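Local structure of structural polyprotein, VP3 (Israeli acute paralysis virus, 5CDD) at residues B[65-70]-B[96-101]; B[85-90]-B[171-176]; B[138-143]-B[259-264]. The protein probably serves as a structural building block of the viral shell, being the VP3 capsid subunit, one part of a longer structural polyprotein. All coordinates share one frame; numbering follows the deposited sequence.

Contact 1 (B[65-70]-B[96-101]); sequences VKHVLT and PCYSKS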
# COMPACT_ATOMS: atom_id res chain seq x y z
N VAL B 65 48.79 16.53 29.04
CA VAL B 65 50.24 16.56 29.17
C VAL B 65 50.81 15.18 29.50
O VAL B 65 50.40 14.54 30.47
CB VAL B 65 50.68 17.54 30.28
CG1 VAL B 65 52.18 17.60 30.34
CG2 VAL B 65 50.14 18.91 30.01
N LYS B 66 51.76 14.73 28.69
CA LYS B 66 52.39 13.44 28.90
C LYS B 66 53.81 13.59 29.43
O LYS B 66 54.30 12.73 30.17
CB LYS B 66 52.41 12.63 27.59
CG LYS B 66 51.05 12.12 27.14
CD LYS B 66 50.53 11.00 28.04
CE LYS B 66 51.41 9.76 27.97
NZ LYS B 66 50.88 8.64 28.80
N HIS B 67 54.46 14.69 29.08
CA HIS B 67 55.83 14.93 29.52
C HIS B 67 56.14 16.38 29.90
O HIS B 67 55.56 17.32 29.35
CB HIS B 67 56.82 14.52 28.43
CG HIS B 67 56.62 13.12 27.93
ND1 HIS B 67 56.74 12.02 28.74
CD2 HIS B 67 56.30 12.65 26.70
CE1 HIS B 67 56.51 10.93 28.03
NE2 HIS B 67 56.24 11.29 26.79
N VAL B 68 57.06 16.53 30.85
CA VAL B 68 57.53 17.83 31.31
C VAL B 68 59.03 17.62 31.47
O VAL B 68 59.52 17.37 32.57
CB VAL B 68 56.91 18.23 32.67
CG1 VAL B 68 57.46 19.58 33.10
CG2 VAL B 68 55.40 18.30 32.56
N LEU B 69 59.75 17.72 30.36
CA LEU B 69 61.19 17.51 30.33
C LEU B 69 62.00 18.69 30.86
O LEU B 69 61.49 19.80 31.01
CB LEU B 69 61.63 17.21 28.90
CG LEU B 69 60.82 16.15 28.15
CD1 LEU B 69 61.27 16.12 26.70
CD2 LEU B 69 60.99 14.79 28.79
N THR B 70 63.28 18.44 31.14
CA THR B 70 64.19 19.47 31.62
C THR B 70 65.33 19.61 30.63
O THR B 70 66.09 18.67 30.38
CB THR B 70 64.78 19.10 33.01
OG1 THR B 70 63.72 18.93 33.96
CG2 THR B 70 65.71 20.22 33.49
N PRO B 96 47.56 4.51 21.22
CA PRO B 96 47.62 3.72 22.46
C PRO B 96 48.59 4.33 23.47
O PRO B 96 49.42 5.17 23.12
CB PRO B 96 48.10 2.36 21.98
CG PRO B 96 47.57 2.28 20.58
CD PRO B 96 47.88 3.66 20.06
N CYS B 97 48.50 3.90 24.73
CA CYS B 97 49.38 4.42 25.76
C CYS B 97 50.72 3.69 25.72
O CYS B 97 50.76 2.48 25.48
CB CYS B 97 48.73 4.27 27.14
SG CYS B 97 49.46 5.36 28.38
N TYR B 98 51.80 4.41 25.96
CA TYR B 98 53.14 3.82 25.92
C TYR B 98 53.90 3.92 27.24
O TYR B 98 54.89 3.21 27.44
CB TYR B 98 53.96 4.46 24.80
CG TYR B 98 54.08 5.96 24.93
CD1 TYR B 98 54.95 6.54 25.86
CD2 TYR B 98 53.31 6.81 24.13
CE1 TYR B 98 55.05 7.92 26.00
CE2 TYR B 98 53.40 8.20 24.26
CZ TYR B 98 54.27 8.74 25.19
OH TYR B 98 54.36 10.11 25.33
N SER B 99 53.45 4.80 28.12
CA SER B 99 54.12 4.99 29.40
C SER B 99 53.34 4.38 30.56
O SER B 99 52.11 4.48 30.62
CB SER B 99 54.35 6.48 29.67
OG SER B 99 53.12 7.18 29.74
N LYS B 100 54.06 3.75 31.49
CA LYS B 100 53.44 3.14 32.65
C LYS B 100 54.38 3.20 33.84
O LYS B 100 55.59 3.39 33.69
CB LYS B 100 53.07 1.68 32.37
CG LYS B 100 54.26 0.77 32.18
CD LYS B 100 53.82 -0.64 31.82
CE LYS B 100 55.01 -1.51 31.46
NZ LYS B 100 54.59 -2.83 30.92
N SER B 101 53.81 3.04 35.03
CA SER B 101 54.57 3.05 36.27
C SER B 101 54.22 1.77 37.00
O SER B 101 53.09 1.29 36.92
CB SER B 101 54.19 4.26 37.12
OG SER B 101 54.87 4.24 38.36
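His67 and Tyr98 reach toward each other tip to tip, and where they meet, imidazole NE2 of His67 and the phenol OH of Tyr98 form a hydrogen bond of 2.7 Å. Either atom could be the donor, and at 131° the bond is clearly bent. The two rings meet rim to rim, with centroids 5.8 Å apart, and neither lies over the other. NE2 and CE1 of His67 come in at the edge of the phenol ring, near its plane, so the pair is joined through polar tips and not by stacking. Tyr98 reaches the histidine from a first torsion that sets CG between its backbone N and carbonyl carbon (chi1 57°).

Beside this pair, the Lys66 side chain runs alongside Tyr98 but antiparallel to it, bent at chi2 and chi3. Lys66 CB lies above one face of the His67 ring, toward the rim, and passes 3.9 Å from Tyr98 OH. Lys66 NZ ends 2.8 Å from Ser99 OG. Cys97 SG is farther from Lys66 NZ, at 3.6 Å. The attraction of Lys66 to the Tyr98 ring is at most a weak, long cation-pi contact. Lys66 NZ is hydrogen-bonded to the carbonyl O of Asp119 and salt-bridged to Glu124, while the Asp119 carboxylate binds Ser99 OG.

Lys66 and His67 both face Val260, a classic beta bulge in strand 64-72 where it pairs with strand 255-265. The loop leading from strand 90-92 to strand 101-106 packs against strand 64-72 through these side chains, with Tyr98 also touching Ile91, Pro92 and Lys262 and meeting Trp87 edge-to-face.

Contact 2 (B[85-90]-B[171-176]); sequences DDWGGV and IGPDQD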
# COMPACT_ATOMS: atom_id res chain seq x y z
N ASP B 85 65.38 6.93 32.15
CA ASP B 85 65.32 5.87 31.14
C ASP B 85 63.90 5.74 30.63
O ASP B 85 63.51 4.69 30.11
CB ASP B 85 65.82 4.55 31.73
CG ASP B 85 67.34 4.48 31.79
OD1 ASP B 85 67.97 5.50 32.14
OD2 ASP B 85 67.91 3.41 31.50
N ASP B 86 63.11 6.80 30.79
CA ASP B 86 61.73 6.81 30.32
C ASP B 86 61.62 7.54 29.00
O ASP B 86 62.62 7.93 28.41
CB ASP B 86 60.81 7.52 31.32
CG ASP B 86 60.86 6.92 32.70
OD1 ASP B 86 60.90 5.68 32.82
OD2 ASP B 86 60.84 7.70 33.68
N TRP B 87 60.38 7.68 28.54
CA TRP B 87 60.04 8.35 27.30
C TRP B 87 59.84 9.86 27.45
O TRP B 87 59.64 10.37 28.55
CB TRP B 87 58.79 7.73 26.67
CG TRP B 87 58.84 6.23 26.61
CD1 TRP B 87 58.44 5.36 27.58
CD2 TRP B 87 59.31 5.43 25.52
NE1 TRP B 87 58.63 4.06 27.16
CE2 TRP B 87 59.16 4.08 25.90
CE3 TRP B 87 59.83 5.72 24.26
CZ2 TRP B 87 59.53 3.03 25.07
CZ3 TRP B 87 60.20 4.68 23.43
CH2 TRP B 87 60.04 3.34 23.84
N GLY B 88 59.90 10.56 26.32
CA GLY B 88 59.71 12.00 26.25
C GLY B 88 60.73 12.60 25.31
O GLY B 88 60.39 13.40 24.44
N GLY B 89 61.99 12.21 25.47
CA GLY B 89 63.04 12.66 24.58
C GLY B 89 62.67 11.99 23.28
O GLY B 89 62.79 12.54 22.18
N VAL B 90 62.21 10.76 23.46
CA VAL B 90 61.78 9.85 22.40
C VAL B 90 60.31 9.53 22.69
O VAL B 90 59.98 8.97 23.73
CB VAL B 90 62.59 8.53 22.40
CG1 VAL B 90 62.14 7.66 21.24
CG2 VAL B 90 64.07 8.83 22.30
N ILE B 171 59.48 -1.08 29.34
CA ILE B 171 60.19 -0.84 28.08
C ILE B 171 60.51 0.64 27.95
O ILE B 171 59.63 1.49 28.07
CB ILE B 171 59.35 -1.28 26.86
CG1 ILE B 171 59.13 -2.79 26.90
CG2 ILE B 171 60.07 -0.89 25.57
CD1 ILE B 171 58.29 -3.31 25.75
N GLY B 172 61.79 0.95 27.71
CA GLY B 172 62.20 2.33 27.57
C GLY B 172 62.96 2.55 26.28
O GLY B 172 63.25 1.60 25.56
N PRO B 173 63.31 3.81 25.96
CA PRO B 173 64.05 4.12 24.73
C PRO B 173 65.55 3.84 24.84
O PRO B 173 66.11 3.83 25.94
CB PRO B 173 63.76 5.60 24.54
CG PRO B 173 63.74 6.10 25.95
CD PRO B 173 62.94 5.04 26.68
N ASP B 174 66.18 3.62 23.69
CA ASP B 174 67.61 3.36 23.62
C ASP B 174 68.26 4.64 23.10
O ASP B 174 68.63 4.73 21.93
CB ASP B 174 67.89 2.21 22.66
CG ASP B 174 69.31 1.68 22.79
OD1 ASP B 174 70.25 2.50 22.87
OD2 ASP B 174 69.47 0.45 22.81
N GLN B 175 68.39 5.62 23.99
CA GLN B 175 68.97 6.92 23.66
C GLN B 175 70.30 6.87 22.93
O GLN B 175 70.52 7.62 21.98
CB GLN B 175 69.13 7.74 24.94
CG GLN B 175 67.83 7.94 25.67
CD GLN B 175 67.98 7.67 27.16
OE1 GLN B 175 68.27 6.54 27.57
NE2 GLN B 175 67.76 8.69 27.97
N ASP B 176 71.19 5.99 23.38
CA ASP B 176 72.50 5.86 22.75
C ASP B 176 72.40 5.62 21.25
O ASP B 176 73.31 5.96 20.50
CB ASP B 176 73.29 4.72 23.40
CG ASP B 176 73.40 4.86 24.90
OD1 ASP B 176 73.92 5.90 25.37
OD2 ASP B 176 72.97 3.93 25.61
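Pro173 rests on the indole of Trp87, and its CD is the atom that meets the ring. Pro173 CD stands 3.9 Å from the centroid of the Trp87 six-membered ring and 13° off its normal, a CH-pi contact over the face. The same face takes Gly172 CA, displaced toward the rim, so the backbone of 171-173 runs across the indole while the pyrrolidine crosses it at a slant. Pro173 CB completes the apolar centre by touching Trp87 CZ3 and, at 3.8 Å, Val90 CB; the Val90 and Pro173 side chains overlap flank to flank, each heading toward the other's backbone. In the plane of the indole, Ile171 CG2 approaches the edge 4.0 Å from Trp87 CZ2.

Farther out, Trp87 NE1 gives a hydrogen bond of 2.9 Å to Ile171 O, which lies near the ring plane. The angle at the hydrogen is only 129°, so the bond is weak and strongly bent. The carbonyls of Asp85 and Asp86 border the proline ring, Asp86 O being 3.3 Å from Pro173 CG. Beyond them, at the polar margin, Gln175 NE2 binds the carbonyl of Gly84, and Asp176 forms a salt bridge with Lys165.

The arrangement is a packing of two connections of the jelly roll. The loop between strands 64-72 and 90-92, which strand order would make the BC loop, meets the hairpin of strands 164-166 and 171-173, set within the connection between strands 150-159 and 189-194, the probable EF loop.

Contact 3 (B[138-143]-B[259-264]); sequences CYRITV and VVWKWA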
# COMPACT_ATOMS: atom_id res chain seq x y z
N CYS B 138 48.57 14.14 17.19
CA CYS B 138 48.96 15.53 17.37
C CYS B 138 49.71 15.74 18.67
O CYS B 138 49.33 15.21 19.72
CB CYS B 138 47.73 16.43 17.33
SG CYS B 138 46.80 16.30 15.79
N TYR B 139 50.78 16.52 18.60
CA TYR B 139 51.62 16.81 19.76
C TYR B 139 51.96 18.29 19.80
O TYR B 139 52.35 18.87 18.79
CB TYR B 139 52.91 15.99 19.67
CG TYR B 139 52.68 14.49 19.57
CD1 TYR B 139 52.40 13.73 20.70
CD2 TYR B 139 52.73 13.84 18.34
CE1 TYR B 139 52.17 12.36 20.61
CE2 TYR B 139 52.50 12.47 18.23
CZ TYR B 139 52.22 11.74 19.38
OH TYR B 139 51.98 10.38 19.29
N ARG B 140 51.81 18.91 20.97
CA ARG B 140 52.15 20.31 21.13
C ARG B 140 53.33 20.39 22.08
O ARG B 140 53.26 19.91 23.21
CB ARG B 140 50.98 21.11 21.69
CG ARG B 140 51.26 22.60 21.85
CD ARG B 140 49.96 23.40 21.93
NE ARG B 140 49.15 23.04 23.09
CZ ARG B 140 49.28 23.57 24.30
NH1 ARG B 140 50.20 24.49 24.53
NH2 ARG B 140 48.50 23.16 25.29
N ILE B 141 54.43 20.97 21.61
CA ILE B 141 55.64 21.09 22.40
C ILE B 141 55.88 22.54 22.83
O ILE B 141 56.13 23.42 22.00
CB ILE B 141 56.84 20.58 21.60
CG1 ILE B 141 56.56 19.15 21.13
CG2 ILE B 141 58.11 20.64 22.45
CD1 ILE B 141 57.61 18.58 20.20
N THR B 142 55.78 22.77 24.13
CA THR B 142 55.96 24.10 24.70
C THR B 142 57.27 24.18 25.48
O THR B 142 57.64 23.24 26.19
CB THR B 142 54.81 24.45 25.66
OG1 THR B 142 53.55 24.22 25.02
CG2 THR B 142 54.92 25.91 26.08
N VAL B 143 57.96 25.30 25.36
CA VAL B 143 59.21 25.50 26.07
C VAL B 143 59.00 26.62 27.09
O VAL B 143 59.01 27.80 26.73
CB VAL B 143 60.36 25.90 25.12
CG1 VAL B 143 61.64 26.06 25.90
CG2 VAL B 143 60.52 24.84 24.03
N VAL B 259 57.16 21.09 27.83
CA VAL B 259 55.89 20.42 28.06
C VAL B 259 55.39 19.81 26.76
O VAL B 259 55.45 20.43 25.70
CB VAL B 259 54.83 21.41 28.59
CG1 VAL B 259 53.55 20.67 28.92
CG2 VAL B 259 55.37 22.12 29.82
N VAL B 260 54.90 18.58 26.84
CA VAL B 260 54.39 17.88 25.67
C VAL B 260 52.94 17.45 25.84
O VAL B 260 52.62 16.68 26.75
CB VAL B 260 55.24 16.63 25.36
CG1 VAL B 260 54.72 15.95 24.10
CG2 VAL B 260 56.70 17.02 25.20
N TRP B 261 52.07 17.94 24.96
CA TRP B 261 50.66 17.60 24.99
C TRP B 261 50.37 16.57 23.91
O TRP B 261 51.01 16.57 22.86
CB TRP B 261 49.79 18.84 24.76
CG TRP B 261 49.92 19.89 25.82
CD1 TRP B 261 50.99 20.71 26.04
CD2 TRP B 261 48.94 20.23 26.81
NE1 TRP B 261 50.73 21.55 27.10
CE2 TRP B 261 49.48 21.27 27.59
CE3 TRP B 261 47.66 19.76 27.11
CZ2 TRP B 261 48.79 21.85 28.66
CZ3 TRP B 261 46.96 20.33 28.17
CH2 TRP B 261 47.53 21.37 28.93
N LYS B 262 49.39 15.70 24.16
CA LYS B 262 49.04 14.66 23.20
C LYS B 262 47.53 14.52 22.99
O LYS B 262 46.75 14.62 23.94
CB LYS B 262 49.61 13.31 23.66
CG LYS B 262 49.24 12.14 22.77
CD LYS B 262 49.78 10.83 23.32
CE LYS B 262 49.39 9.65 22.43
NZ LYS B 262 49.96 8.36 22.90
N TRP B 263 47.14 14.29 21.75
CA TRP B 263 45.74 14.09 21.39
C TRP B 263 45.69 13.59 19.95
O TRP B 263 46.69 13.63 19.24
CB TRP B 263 44.95 15.40 21.56
CG TRP B 263 45.14 16.43 20.49
CD1 TRP B 263 44.45 16.54 19.32
CD2 TRP B 263 46.10 17.50 20.49
NE1 TRP B 263 44.91 17.61 18.59
CE2 TRP B 263 45.92 18.22 19.29
CE3 TRP B 263 47.08 17.92 21.40
CZ2 TRP B 263 46.70 19.34 18.96
CZ3 TRP B 263 47.86 19.04 21.07
CH2 TRP B 263 47.66 19.73 19.86
N ALA B 264 44.52 13.11 19.51
CA ALA B 264 44.39 12.58 18.16
C ALA B 264 43.28 13.22 17.33
O ALA B 264 42.35 13.82 17.87
CB ALA B 264 44.17 11.07 18.22
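Arg140 and Trp261 form a hydrogen-bonded antiparallel pair and meet again through their side chains. Strands 138-143 and 259-264 run antiparallel at 165°, their axes 4.6 Å apart. Reciprocal N-H to O bonds link Cys138 with Trp263, Arg140 with Trp261 and Thr142 with Val259. The bond from Trp261 N to Arg140 O measures 2.9 Å and is nearly straight, at 168°. CA-H to O contacts fill the intervals, as from Tyr139 CA to Trp261 O.

Aromatic contacts lie on the face carrying the hydrogen-bonded pairs. The guanidinium of Arg140 lies flat on the indole of Trp261, planes 27° apart, with Arg140 CZ 3.8 Å from the centroid of the five-membered ring, a cation-pi stack. Cys138 CB sits over the face of Trp263, 3.5 Å from the centroid of its five-membered ring, with SG oblique to it, while Arg140 CB meets the edge of that indole.

On the other face, Tyr139 and Lys262 extend together from the sheet, with Tyr139 CE1 3.6 Å from Lys262 CG.

Polar ends are answered from outside: Arg140 by Glu200, shared with Thr142 OG1, and by Glu123 of a neighbouring chain, Lys262 by Glu124. Strand 202-205 and the residues before it pair with the far side of strand 132-144, and strand 64-72 with the far side of strand 255-265, which matches the central strand pair of the jelly-roll BIDG sheet.

In the fold
The three contacts sample a jelly roll from one of its sheets to its loops. Contact 3 lies within one sheet, and contact 1 hangs from the neighbouring strand of that sheet, since strands 64-72 and 255-265 pair; the two contacts are about 11 Å apart between centres. Contact 2 is also about 11 Å from contact 1 between centres, and touches it where His67 and Tyr98 meet Trp87. Contacts 2 and 3 are about 17 Å apart between centres and do not touch. Along the chain contact 1 closes before contact 3 opens, whereas contact 2 interleaves with both. Distant sequence pieces are thereby tied into one capsid domain, with contact 1 as the intermediary between sheet and loops.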